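Long-range contacts in 3-polyprenyl-4-hydroxybenzoate decarboxylase and related decarboxylases (Pelotomaculum thermopropionicum, PDB 6H6X), which binds prenylated FMN with manganese and potassium ions as a UbiD-class decarboxylase that can also run in reverse, carboxylating 2-furoic acid to 2,5-furandicarboxylic acid: residues 248-253 / 270-275; 139-144 / 175-180; 88-93 / 214-219; 135-140 / 233-238. The protein carries 8 engineered substitutions. All coordinates share one frame; numbering follows the deposited sequence.

Contact 1: 248-253 / 270-275; sequences PGVREV and RPVVEV
R270 faces E252 across a hydrogen-bonded antiparallel pair, and both of its backbone polar groups are used. R270 N donates to E252 O at 2.8 Å; R270 O takes E252 N at 2.9 Å and lies close to R251 CA as well, a CA-H...O contact of 3.3 Å. The R270 side chain leaves on the same sheet face as that of E252 and runs extended to a salt bridge with E254, its end lying near R152 and L164, two residues of the flavin site. The pair belongs to the beta hairpin of strands 252-258 and 264-280, in the Rift-related region that binds the cofactor. P271 comes next, beside R251. The R251 chain bends at chi2 (-68°), which lays CD against the carbonyl carbon of R270, CD to C 3.7 Å. Beyond the bend, P271 CG lies 4.0 Å from the plane of the R251 guanidinium, over one face and toward its rim. R251 NH1 donates to V250 O at 2.8 Å, with that oxygen in the guanidinium plane, while NH2 reaches E178 of helix 169-179. An alanine in place of R251 would probably leave E178 without this charged mate and take the guanidinium off P271 CG. V272 then meets two side chains of the other segment through CG2. V250 CG1 touches V272 CG2 at 3.9 Å, and in the extended E252 chain CB and OE1 each lie 3.8 Å from V272 CG2. The carboxylate of E252 makes a salt bridge to R160 through OE2.

Contact 2: 139-144 / 175-180; sequences RDPDSG and GKAERA
The D140 carboxylate receives K176 at one oxygen and its own loop at the other. K176 NZ meets the syn lone pair of D140 OD2 at 3.0 Å, the core of a salt bridge, with only a weak second bond to OD1. D142 N uses the anti lone pair of D140 OD1 at 3.0 Å, and S143 N comes to the same atom from above the carboxylate plane, in an Asx turn and Asx motif that curl the loop around the acid. The R139 guanidinium has the G144 carbonyl at its edge, R139 NH1 to G144 O 2.7 Å, with NH1 nearly along the C=O axis and G144 O in the guanidinium plane. D140 CG stands anti to the backbone N (chi1 -171°), beside the carbonyl carbon. The K176 chain bends at chi3 (106°), and K176 CE lies 3.3 Å from both D142 OD2 and D140 OD1. D142 OD2 stays 4.5 Å from K176 NZ, a nearby opposite charge rather than a salt bridge. An alanine at D140 would probably leave K176 without its salt-bridge partner and the turn without the acceptor for its two N-H groups. P141 packs on the helix, its CG 3.8 Å from K176 CB and more loosely against A177 CB. The arrangement fixes the loop between strands 130-139 and 146-157 against the last turns of helix 169-179, where D140 also packs on H172 and F173.

Contact 3: 88-93 / 214-219; sequences NPVPCR and ASALLP
V90 sets CG1 anti to its backbone N (chi1 159°), which leaves CG2 beside that nitrogen and turns the two methyls onto neighbouring residues of the helix end: V90 CG1 meets S215 CB at 4.0 Å, and V90 CG2 meets A216 CB at 3.9 Å. The arrangement is an extended, proline-rich connector laid across the last turn of helix 210-217, on its way from helix 75-87 to strand 93-94. N88 O also touches A216 CB, at 3.7 Å, so that both ends of the N88-V90 piece of the connector rest on this one methyl. The valine's branching carbon sits over the backbone at the junction, V90 CB to A216 N 3.8 Å, and V90 O lies close to S215 CB at 3.2 Å. A backbone hydrogen bond between V90 and E212 ties the connector to the preceding turn of the same helix. R93 then pairs with L222 and L224 as the small 93-94, 223-226, 233-235 sheet begins. The S215 hydroxyl accepts from L222 N, its stronger partner. Toward the connector it makes a weak hydrogen bond to P91 O, S215 OG to P91 O 3.4 Å. One residue farther on, C92 SG lies 3.6 Å from S215 OG.

Contact 4: 135-140 / 233-238; sequences ILIARD and EVPAGA
R139 grips a single oxygen of E233 side-on: NH2 at 2.9 Å and NE at 3.1 Å both donate to OE1. NE finds the syn lone pair of that oxygen, NH2 comes from above the carboxylate plane, and OE1 lies near the guanidinium plane. The two planes are turned 55° apart. E233 bends at chi2 (76°), which folds CD back toward the arginine. R146 makes a further salt bridge to OE1 and K226 one to OE2; this cluster of positive charge would probably favour the ionised glutamate. Two residues earlier on strand 130-139, I137 meets the second strand mainly through CD1. I137 CD1 lies 3.5 Å from E233 O and also touches V234 CG1. I137 and P235 reach tip to tip, CD1 to CD 4.0 Å. I135 CD1 extends the apolar row to P235 CG at 4.3 Å. The two strands run nearly antiparallel, at 155°, their axes 7.9 Å apart, so they pack through side chains: strand 130-139 bonds to 146-157 and 184-190 in the large antiparallel sheet, on which I135 touches the flavin-site residue I150, whereas 233-235 bonds to 223-226 in the small three-stranded sheet.

From the N terminus, contact 3 opens first, at the connector after helix 75-87, and closes at the end of helix 210-217. Contacts 4 and 2 both start from the end of strand 130-139 and share R139 and D140. Contact 2 closes first, on helix 169-179, and so lies wholly within the span of contact 3; contact 4 closes later, at strand 233-235, and therefore crosses contact 3. Contact 1 follows in series as a short hairpin closure. E178 of the contact 2 helix holds R251 and G249 of contact 1, joining those two. Contacts 2 and 4 tie the large sheet to helix 169-179 and the small sheet, while contact 3 ties the connector to helix 210-217.

Contact 1: 248-253 / 270-275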
loop_
_atom_site.group_PDB
_atom_site.type_symbol
_atom_site.label_atom_id
_atom_site.label_comp_id
_atom_site.label_asym_id
_atom_site.label_seq_id
_atom_site.Cartn_x
_atom_site.Cartn_y
_atom_site.Cartn_z
ATOM N N PRO B 248 -39.161 -18.935 18.387
ATOM C CA PRO B 248 -40.112 -17.932 17.851
ATOM C C PRO B 248 -40.403 -16.812 18.869
ATOM O O PRO B 248 -40.557 -17.097 20.054
ATOM C CB PRO B 248 -41.361 -18.762 17.543
ATOM C CG PRO B 248 -41.305 -19.895 18.518
ATOM C CD PRO B 248 -39.855 -20.147 18.869
ATOM N N GLY B 249 -40.399 -15.557 18.427
ATOM C CA GLY B 249 -40.731 -14.430 19.296
ATOM C C GLY B 249 -39.652 -13.950 20.262
ATOM O O GLY B 249 -39.559 -12.745 20.526
ATOM N N VAL B 250 -38.811 -14.844 20.772
ATOM C CA VAL B 250 -37.830 -14.433 21.766
ATOM C C VAL B 250 -36.819 -13.455 21.151
ATOM O O VAL B 250 -36.368 -13.611 19.995
ATOM C CB VAL B 250 -37.078 -15.639 22.379
ATOM C CG1 VAL B 250 -36.037 -15.166 23.390
ATOM C CG2 VAL B 250 -38.060 -16.588 23.033
ATOM N N ARG B 251 -36.496 -12.437 21.943
ATOM C CA ARG B 251 -35.480 -11.429 21.619
ATOM C C ARG B 251 -34.677 -11.180 22.870
ATOM O O ARG B 251 -35.248 -10.879 23.915
ATOM C CB ARG B 251 -36.117 -10.124 21.152
ATOM C CG ARG B 251 -36.893 -10.244 19.851
ATOM C CD ARG B 251 -35.937 -10.520 18.689
ATOM N NE ARG B 251 -36.648 -10.504 17.406
ATOM C CZ ARG B 251 -37.306 -11.534 16.880
ATOM N NH1 ARG B 251 -37.359 -12.710 17.504
ATOM N NH2 ARG B 251 -37.938 -11.379 15.721
ATOM N N GLU B 252 -33.360 -11.364 22.777
ATOM C CA GLU B 252 -32.427 -11.052 23.866
ATOM C C GLU B 252 -31.284 -10.247 23.325
ATOM O O GLU B 252 -31.005 -10.287 22.123
ATOM C CB GLU B 252 -31.914 -12.322 24.538
ATOM C CG GLU B 252 -33.035 -13.037 25.299
ATOM C CD GLU B 252 -32.650 -14.383 25.893
ATOM O OE1 GLU B 252 -31.472 -14.819 25.808
ATOM O OE2 GLU B 252 -33.565 -15.031 26.444
ATOM N N VAL B 253 -30.627 -9.523 24.219
ATOM C CA VAL B 253 -29.618 -8.576 23.804
ATOM C C VAL B 253 -28.375 -9.340 23.336
ATOM O O VAL B 253 -27.773 -10.144 24.064
ATOM C CB VAL B 253 -29.261 -7.559 24.908
ATOM C CG1 VAL B 253 -28.156 -6.628 24.416
ATOM C CG2 VAL B 253 -30.486 -6.745 25.330
ATOM N N ARG B 270 -32.206 -9.404 19.795
ATOM C CA ARG B 270 -32.059 -10.249 18.597
ATOM C C ARG B 270 -32.467 -11.689 18.857
ATOM O O ARG B 270 -32.635 -12.087 20.017
ATOM C CB ARG B 270 -30.597 -10.191 18.117
ATOM C CG ARG B 270 -30.309 -8.897 17.363
ATOM C CD ARG B 270 -28.891 -8.726 16.901
ATOM N NE ARG B 270 -28.728 -7.376 16.374
ATOM C CZ ARG B 270 -27.837 -6.476 16.794
ATOM N NH1 ARG B 270 -26.957 -6.731 17.770
ATOM N NH2 ARG B 270 -27.821 -5.288 16.207
ATOM N N PRO B 271 -32.600 -12.498 17.786
ATOM C CA PRO B 271 -33.058 -13.865 18.034
ATOM C C PRO B 271 -32.101 -14.683 18.840
ATOM O O PRO B 271 -30.954 -14.295 19.069
ATOM C CB PRO B 271 -33.239 -14.436 16.642
ATOM C CG PRO B 271 -33.656 -13.246 15.852
ATOM C CD PRO B 271 -32.802 -12.120 16.380
ATOM N N VAL B 272 -32.597 -15.831 19.267
ATOM C CA VAL B 272 -31.886 -16.720 20.169
ATOM C C VAL B 272 -31.982 -18.159 19.634
ATOM O O VAL B 272 -33.010 -18.570 19.179
ATOM C CB VAL B 272 -32.499 -16.646 21.586
ATOM C CG1 VAL B 272 -31.835 -17.629 22.528
ATOM C CG2 VAL B 272 -32.347 -15.234 22.137
ATOM N N VAL B 273 -30.890 -18.895 19.709
ATOM C CA VAL B 273 -30.829 -20.270 19.342
ATOM C C VAL B 273 -30.710 -21.047 20.630
ATOM O O VAL B 273 -29.815 -20.765 21.420
ATOM C CB VAL B 273 -29.550 -20.583 18.499
ATOM C CG1 VAL B 273 -29.390 -22.084 18.261
ATOM C CG2 VAL B 273 -29.593 -19.849 17.167
ATOM N N GLU B 274 -31.600 -22.019 20.826
ATOM C CA GLU B 274 -31.453 -23.050 21.861
ATOM C C GLU B 274 -30.789 -24.256 21.218
ATOM O O GLU B 274 -31.255 -24.752 20.188
ATOM C CB GLU B 274 -32.828 -23.451 22.422
ATOM C CG GLU B 274 -32.838 -24.669 23.356
ATOM C CD GLU B 274 -34.192 -24.894 24.068
ATOM O OE1 GLU B 274 -34.766 -26.010 23.959
ATOM O OE2 GLU B 274 -34.698 -23.966 24.746
ATOM N N VAL B 275 -29.735 -24.767 21.840
ATOM C CA VAL B 275 -29.012 -25.898 21.271
ATOM C C VAL B 275 -29.518 -27.204 21.892
ATOM O O VAL B 275 -29.639 -27.313 23.125
ATOM C CB VAL B 275 -27.460 -25.714 21.237
ATOM C CG1 VAL B 275 -27.014 -24.383 21.782
ATOM C CG2 VAL B 275 -26.661 -26.870 21.835
#

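Contact 2: 139-144 / 175-180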
loop_
_atom_site.group_PDB
_atom_site.type_symbol
_atom_site.label_atom_id
_atom_site.label_comp_id
_atom_site.label_asym_id
_atom_site.label_seq_id
_atom_site.Cartn_x
_atom_site.Cartn_y
_atom_site.Cartn_z
ATOM N N ARG B 139 -33.684 -24.991 6.468
ATOM C CA ARG B 139 -34.663 -25.159 5.388
ATOM C C ARG B 139 -35.853 -24.217 5.527
ATOM O O ARG B 139 -36.278 -23.907 6.631
ATOM C CB ARG B 139 -35.139 -26.607 5.299
ATOM C CG ARG B 139 -34.119 -27.533 4.652
ATOM C CD ARG B 139 -34.655 -28.951 4.415
ATOM N NE ARG B 139 -33.636 -29.798 3.770
ATOM C CZ ARG B 139 -33.424 -29.885 2.447
ATOM N NH1 ARG B 139 -34.170 -29.231 1.571
ATOM N NH2 ARG B 139 -32.453 -30.658 1.972
ATOM N N ASP B 140 -36.393 -23.789 4.386
ATOM C CA ASP B 140 -37.588 -22.947 4.342
ATOM C C ASP B 140 -38.745 -23.817 4.870
ATOM O O ASP B 140 -39.011 -24.914 4.359
ATOM C CB ASP B 140 -37.826 -22.469 2.901
ATOM C CG ASP B 140 -38.915 -21.398 2.780
ATOM O OD1 ASP B 140 -40.035 -21.653 3.242
ATOM O OD2 ASP B 140 -38.676 -20.317 2.180
ATOM N N PRO B 141 -39.396 -23.363 5.946
ATOM C CA PRO B 141 -40.440 -24.200 6.528
ATOM C C PRO B 141 -41.697 -24.416 5.630
ATOM O O PRO B 141 -42.436 -25.361 5.879
ATOM C CB PRO B 141 -40.767 -23.475 7.840
ATOM C CG PRO B 141 -40.456 -22.042 7.570
ATOM C CD PRO B 141 -39.309 -22.039 6.592
ATOM N N ASP B 142 -41.909 -23.588 4.596
ATOM C CA ASP B 142 -43.011 -23.788 3.610
ATOM C C ASP B 142 -42.558 -24.412 2.284
ATOM O O ASP B 142 -43.188 -25.343 1.821
ATOM C CB ASP B 142 -43.751 -22.469 3.298
ATOM C CG ASP B 142 -44.386 -21.820 4.539
ATOM O OD1 ASP B 142 -44.694 -22.537 5.528
ATOM O OD2 ASP B 142 -44.582 -20.576 4.529
ATOM N N SER B 143 -41.498 -23.890 1.665
ATOM C CA SER B 143 -41.015 -24.399 0.364
ATOM C C SER B 143 -39.984 -25.541 0.466
ATOM O O SER B 143 -39.673 -26.190 -0.538
ATOM C CB SER B 143 -40.444 -23.251 -0.480
ATOM O OG SER B 143 -39.062 -23.040 -0.251
ATOM N N GLY B 144 -39.412 -25.749 1.655
ATOM C CA GLY B 144 -38.423 -26.814 1.877
ATOM C C GLY B 144 -37.011 -26.624 1.315
ATOM O O GLY B 144 -36.177 -27.485 1.499
ATOM N N GLY B 175 -38.727 -15.671 9.545
ATOM C CA GLY B 175 -39.993 -14.935 9.434
ATOM C C GLY B 175 -41.175 -15.869 9.311
ATOM O O GLY B 175 -42.137 -15.745 10.068
ATOM N N LYS B 176 -41.062 -16.835 8.395
ATOM C CA LYS B 176 -42.120 -17.810 8.137
ATOM C C LYS B 176 -42.346 -18.752 9.305
ATOM O O LYS B 176 -43.492 -19.089 9.591
ATOM C CB LYS B 176 -41.871 -18.604 6.836
ATOM C CG LYS B 176 -42.115 -17.780 5.578
ATOM C CD LYS B 176 -41.248 -18.190 4.379
ATOM C CE LYS B 176 -41.990 -18.965 3.285
ATOM N NZ LYS B 176 -41.275 -18.884 1.969
ATOM N N ALA B 177 -41.281 -19.162 9.991
ATOM C CA ALA B 177 -41.429 -20.008 11.173
ATOM C C ALA B 177 -42.123 -19.254 12.294
ATOM O O ALA B 177 -42.945 -19.828 13.008
ATOM C CB ALA B 177 -40.083 -20.536 11.655
ATOM N N GLU B 178 -41.803 -17.980 12.479
ATOM C CA GLU B 178 -42.386 -17.288 13.626
ATOM C C GLU B 178 -43.803 -16.733 13.389
ATOM O O GLU B 178 -44.553 -16.623 14.350
ATOM C CB GLU B 178 -41.390 -16.362 14.350
ATOM C CG GLU B 178 -41.153 -14.948 13.875
ATOM C CD GLU B 178 -40.123 -14.233 14.769
ATOM O OE1 GLU B 178 -39.834 -14.676 15.922
ATOM O OE2 GLU B 178 -39.584 -13.205 14.319
ATOM N N ARG B 179 -44.216 -16.504 12.139
ATOM C CA ARG B 179 -45.660 -16.304 11.833
ATOM C C ARG B 179 -46.525 -17.522 12.131
ATOM O O ARG B 179 -47.674 -17.368 12.505
ATOM C CB ARG B 179 -45.910 -15.889 10.386
ATOM C CG ARG B 179 -45.664 -14.419 10.170
ATOM C CD ARG B 179 -45.829 -14.020 8.710
ATOM N NE ARG B 179 -44.708 -13.165 8.320
ATOM C CZ ARG B 179 -43.679 -13.510 7.539
ATOM N NH1 ARG B 179 -43.595 -14.713 6.958
ATOM N NH2 ARG B 179 -42.725 -12.611 7.315
ATOM N N ALA B 180 -45.978 -18.721 11.969
ATOM C CA ALA B 180 -46.665 -19.953 12.388
ATOM C C ALA B 180 -46.491 -20.307 13.888
ATOM O O ALA B 180 -46.961 -21.357 14.325
ATOM C CB ALA B 180 -46.206 -21.125 11.517
#

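Contact 3: 88-93 / 214-219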
loop_
_atom_site.group_PDB
_atom_site.type_symbol
_atom_site.label_atom_id
_atom_site.label_comp_id
_atom_site.label_asym_id
_atom_site.label_seq_id
_atom_site.Cartn_x
_atom_site.Cartn_y
_atom_site.Cartn_z
ATOM N N ASN B 88 -24.151 -23.546 -12.039
ATOM C CA ASN B 88 -24.374 -24.996 -12.168
ATOM C C ASN B 88 -24.121 -25.786 -10.880
ATOM O O ASN B 88 -23.131 -26.494 -10.771
ATOM C CB ASN B 88 -23.503 -25.551 -13.313
ATOM C CG ASN B 88 -23.886 -24.960 -14.662
ATOM O OD1 ASN B 88 -23.174 -24.101 -15.182
ATOM N ND2 ASN B 88 -25.042 -25.367 -15.203
ATOM N N PRO B 89 -25.026 -25.688 -9.909
ATOM C CA PRO B 89 -24.839 -26.477 -8.691
ATOM C C PRO B 89 -24.931 -27.981 -8.952
ATOM O O PRO B 89 -25.550 -28.384 -9.910
ATOM C CB PRO B 89 -25.987 -26.042 -7.790
ATOM C CG PRO B 89 -26.556 -24.809 -8.418
ATOM C CD PRO B 89 -26.264 -24.905 -9.878
ATOM N N VAL B 90 -24.350 -28.769 -8.061
ATOM C CA VAL B 90 -24.173 -30.219 -8.201
ATOM C C VAL B 90 -24.744 -30.871 -6.950
ATOM O O VAL B 90 -24.399 -30.463 -5.862
ATOM C CB VAL B 90 -22.667 -30.543 -8.324
ATOM C CG1 VAL B 90 -22.335 -31.981 -7.962
ATOM C CG2 VAL B 90 -22.178 -30.233 -9.731
ATOM N N PRO B 91 -25.609 -31.893 -7.094
ATOM C CA PRO B 91 -26.146 -32.490 -5.861
ATOM C C PRO B 91 -25.095 -33.047 -4.881
ATOM O O PRO B 91 -24.011 -33.483 -5.274
ATOM C CB PRO B 91 -27.048 -33.618 -6.375
ATOM C CG PRO B 91 -27.548 -33.099 -7.700
ATOM C CD PRO B 91 -26.379 -32.324 -8.278
ATOM N N CYS B 92 -25.443 -32.968 -3.604
ATOM C CA CYS B 92 -24.670 -33.562 -2.521
ATOM C C CYS B 92 -25.117 -35.000 -2.364
ATOM O O CYS B 92 -26.237 -35.365 -2.747
ATOM C CB CYS B 92 -24.922 -32.795 -1.212
ATOM S SG CYS B 92 -24.305 -31.097 -1.271
ATOM N N ARG B 93 -24.234 -35.798 -1.779
ATOM C CA ARG B 93 -24.502 -37.180 -1.497
ATOM C C ARG B 93 -24.796 -37.364 0.000
ATOM O O ARG B 93 -23.944 -37.055 0.838
ATOM C CB ARG B 93 -23.243 -37.939 -1.874
ATOM C CG ARG B 93 -23.361 -39.466 -1.836
ATOM C CD ARG B 93 -21.982 -40.159 -1.799
ATOM N NE ARG B 93 -21.841 -41.208 -2.800
ATOM C CZ ARG B 93 -21.667 -40.997 -4.112
ATOM N NH1 ARG B 93 -21.611 -39.762 -4.626
ATOM N NH2 ARG B 93 -21.551 -42.042 -4.937
ATOM N N ALA B 214 -21.022 -25.639 -3.118
ATOM C CA ALA B 214 -19.789 -26.214 -2.571
ATOM C C ALA B 214 -19.427 -27.514 -3.259
ATOM O O ALA B 214 -18.279 -27.737 -3.573
ATOM C CB ALA B 214 -19.957 -26.467 -1.075
ATOM N N SER B 215 -20.411 -28.366 -3.463
ATOM C CA SER B 215 -20.239 -29.611 -4.228
ATOM C C SER B 215 -19.602 -29.390 -5.596
ATOM O O SER B 215 -18.650 -30.044 -5.923
ATOM C CB SER B 215 -21.605 -30.286 -4.414
ATOM O OG SER B 215 -21.674 -31.472 -3.728
ATOM N N ALA B 216 -20.117 -28.440 -6.368
ATOM C CA ALA B 216 -19.483 -28.067 -7.654
ATOM C C ALA B 216 -18.047 -27.568 -7.575
ATOM O O ALA B 216 -17.312 -27.680 -8.550
ATOM C CB ALA B 216 -20.326 -27.026 -8.386
ATOM N N LEU B 217 -17.648 -26.960 -6.454
ATOM C CA LEU B 217 -16.292 -26.420 -6.359
ATOM C C LEU B 217 -15.300 -27.495 -5.971
ATOM O O LEU B 217 -14.094 -27.365 -6.210
ATOM C CB LEU B 217 -16.223 -25.291 -5.314
ATOM C CG LEU B 217 -16.938 -23.955 -5.569
ATOM C CD1 LEU B 217 -16.868 -23.058 -4.365
ATOM C CD2 LEU B 217 -16.277 -23.281 -6.737
ATOM N N LEU B 218 -15.790 -28.541 -5.315
ATOM C CA LEU B 218 -14.900 -29.560 -4.809
ATOM C C LEU B 218 -14.649 -30.610 -5.911
ATOM O O LEU B 218 -15.443 -30.715 -6.855
ATOM C CB LEU B 218 -15.499 -30.200 -3.575
ATOM C CG LEU B 218 -15.585 -29.325 -2.340
ATOM C CD1 LEU B 218 -16.560 -29.936 -1.342
ATOM C CD2 LEU B 218 -14.232 -29.164 -1.711
ATOM N N PRO B 219 -13.568 -31.402 -5.768
ATOM C CA PRO B 219 -13.288 -32.480 -6.714
ATOM C C PRO B 219 -14.366 -33.585 -6.758
ATOM O O PRO B 219 -14.623 -34.096 -7.821
ATOM C CB PRO B 219 -11.951 -33.051 -6.209
ATOM C CG PRO B 219 -11.354 -31.964 -5.391
ATOM C CD PRO B 219 -12.530 -31.358 -4.715
#

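Contact 4: 135-140 / 233-238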
loop_
_atom_site.group_PDB
_atom_site.type_symbol
_atom_site.label_atom_id
_atom_site.label_comp_id
_atom_site.label_asym_id
_atom_site.label_seq_id
_atom_site.Cartn_x
_atom_site.Cartn_y
_atom_site.Cartn_z
ATOM N N ILE B 135 -20.911 -22.465 9.615
ATOM C CA ILE B 135 -21.935 -22.399 8.592
ATOM C C ILE B 135 -23.274 -22.814 9.198
ATOM O O ILE B 135 -23.353 -23.776 9.941
ATOM C CB ILE B 135 -21.587 -23.194 7.328
ATOM C CG1 ILE B 135 -21.531 -24.713 7.563
ATOM C CG2 ILE B 135 -20.288 -22.690 6.749
ATOM C CD1 ILE B 135 -21.349 -25.507 6.260
ATOM N N LEU B 136 -24.314 -22.051 8.912
ATOM C CA LEU B 136 -25.641 -22.260 9.461
ATOM C C LEU B 136 -26.517 -22.808 8.329
ATOM O O LEU B 136 -26.760 -22.109 7.359
ATOM C CB LEU B 136 -26.225 -20.954 9.968
ATOM C CG LEU B 136 -27.500 -21.077 10.812
ATOM C CD1 LEU B 136 -27.610 -19.884 11.751
ATOM C CD2 LEU B 136 -28.747 -21.222 9.967
ATOM N N ILE B 137 -26.953 -24.062 8.457
ATOM C CA ILE B 137 -27.761 -24.737 7.460
ATOM C C ILE B 137 -29.209 -24.746 7.974
ATOM O O ILE B 137 -29.469 -25.138 9.098
ATOM C CB ILE B 137 -27.236 -26.159 7.236
ATOM C CG1 ILE B 137 -25.812 -26.105 6.762
ATOM C CG2 ILE B 137 -28.072 -26.918 6.210
ATOM C CD1 ILE B 137 -25.003 -27.314 7.165
ATOM N N ALA B 138 -30.131 -24.297 7.143
ATOM C CA ALA B 138 -31.563 -24.335 7.470
ATOM C C ALA B 138 -32.440 -24.577 6.225
ATOM O O ALA B 138 -31.986 -24.424 5.065
ATOM C CB ALA B 138 -31.958 -23.054 8.157
ATOM N N ARG B 139 -33.684 -24.991 6.468
ATOM C CA ARG B 139 -34.663 -25.159 5.388
ATOM C C ARG B 139 -35.853 -24.217 5.527
ATOM O O ARG B 139 -36.278 -23.907 6.631
ATOM C CB ARG B 139 -35.139 -26.607 5.299
ATOM C CG ARG B 139 -34.119 -27.533 4.652
ATOM C CD ARG B 139 -34.655 -28.951 4.415
ATOM N NE ARG B 139 -33.636 -29.798 3.770
ATOM C CZ ARG B 139 -33.424 -29.885 2.447
ATOM N NH1 ARG B 139 -34.170 -29.231 1.571
ATOM N NH2 ARG B 139 -32.453 -30.658 1.972
ATOM N N ASP B 140 -36.393 -23.789 4.386
ATOM C CA ASP B 140 -37.588 -22.947 4.342
ATOM C C ASP B 140 -38.745 -23.817 4.870
ATOM O O ASP B 140 -39.011 -24.914 4.359
ATOM C CB ASP B 140 -37.826 -22.469 2.901
ATOM C CG ASP B 140 -38.915 -21.398 2.780
ATOM O OD1 ASP B 140 -40.035 -21.653 3.242
ATOM O OD2 ASP B 140 -38.676 -20.317 2.180
ATOM N N GLU B 233 -29.405 -31.466 7.258
ATOM C CA GLU B 233 -28.238 -32.207 6.801
ATOM C C GLU B 233 -26.967 -31.372 7.067
ATOM O O GLU B 233 -27.013 -30.129 6.982
ATOM C CB GLU B 233 -28.375 -32.502 5.293
ATOM C CG GLU B 233 -29.632 -33.292 4.898
ATOM C CD GLU B 233 -30.915 -32.450 4.897
ATOM O OE1 GLU B 233 -30.941 -31.313 4.320
ATOM O OE2 GLU B 233 -31.906 -32.891 5.513
ATOM N N VAL B 234 -25.865 -32.039 7.431
ATOM C CA VAL B 234 -24.593 -31.358 7.756
ATOM C C VAL B 234 -23.443 -32.093 7.097
ATOM O O VAL B 234 -23.589 -33.255 6.823
ATOM C CB VAL B 234 -24.316 -31.257 9.262
ATOM C CG1 VAL B 234 -25.371 -30.396 9.952
ATOM C CG2 VAL B 234 -24.219 -32.619 9.923
ATOM N N PRO B 235 -22.318 -31.409 6.804
ATOM C CA PRO B 235 -21.172 -32.114 6.189
ATOM C C PRO B 235 -20.618 -33.217 7.093
ATOM O O PRO B 235 -20.375 -32.995 8.263
ATOM C CB PRO B 235 -20.155 -31.011 5.969
ATOM C CG PRO B 235 -20.961 -29.773 5.888
ATOM C CD PRO B 235 -22.076 -29.957 6.883
ATOM N N ALA B 236 -20.535 -34.420 6.545
ATOM C CA ALA B 236 -20.122 -35.637 7.289
ATOM C C ALA B 236 -18.747 -35.486 7.889
ATOM O O ALA B 236 -18.479 -35.974 8.999
ATOM C CB ALA B 236 -20.127 -36.864 6.352
ATOM N N GLY B 237 -17.862 -34.840 7.134
ATOM C CA GLY B 237 -16.496 -34.612 7.555
ATOM C C GLY B 237 -16.232 -33.379 8.432
ATOM O O GLY B 237 -15.100 -33.110 8.701
ATOM N N ALA B 238 -17.249 -32.644 8.875
ATOM C CA ALA B 238 -17.031 -31.451 9.704
ATOM C C ALA B 238 -16.345 -31.840 11.025
ATOM O O ALA B 238 -16.349 -32.978 11.375
ATOM C CB ALA B 238 -18.346 -30.730 9.989
#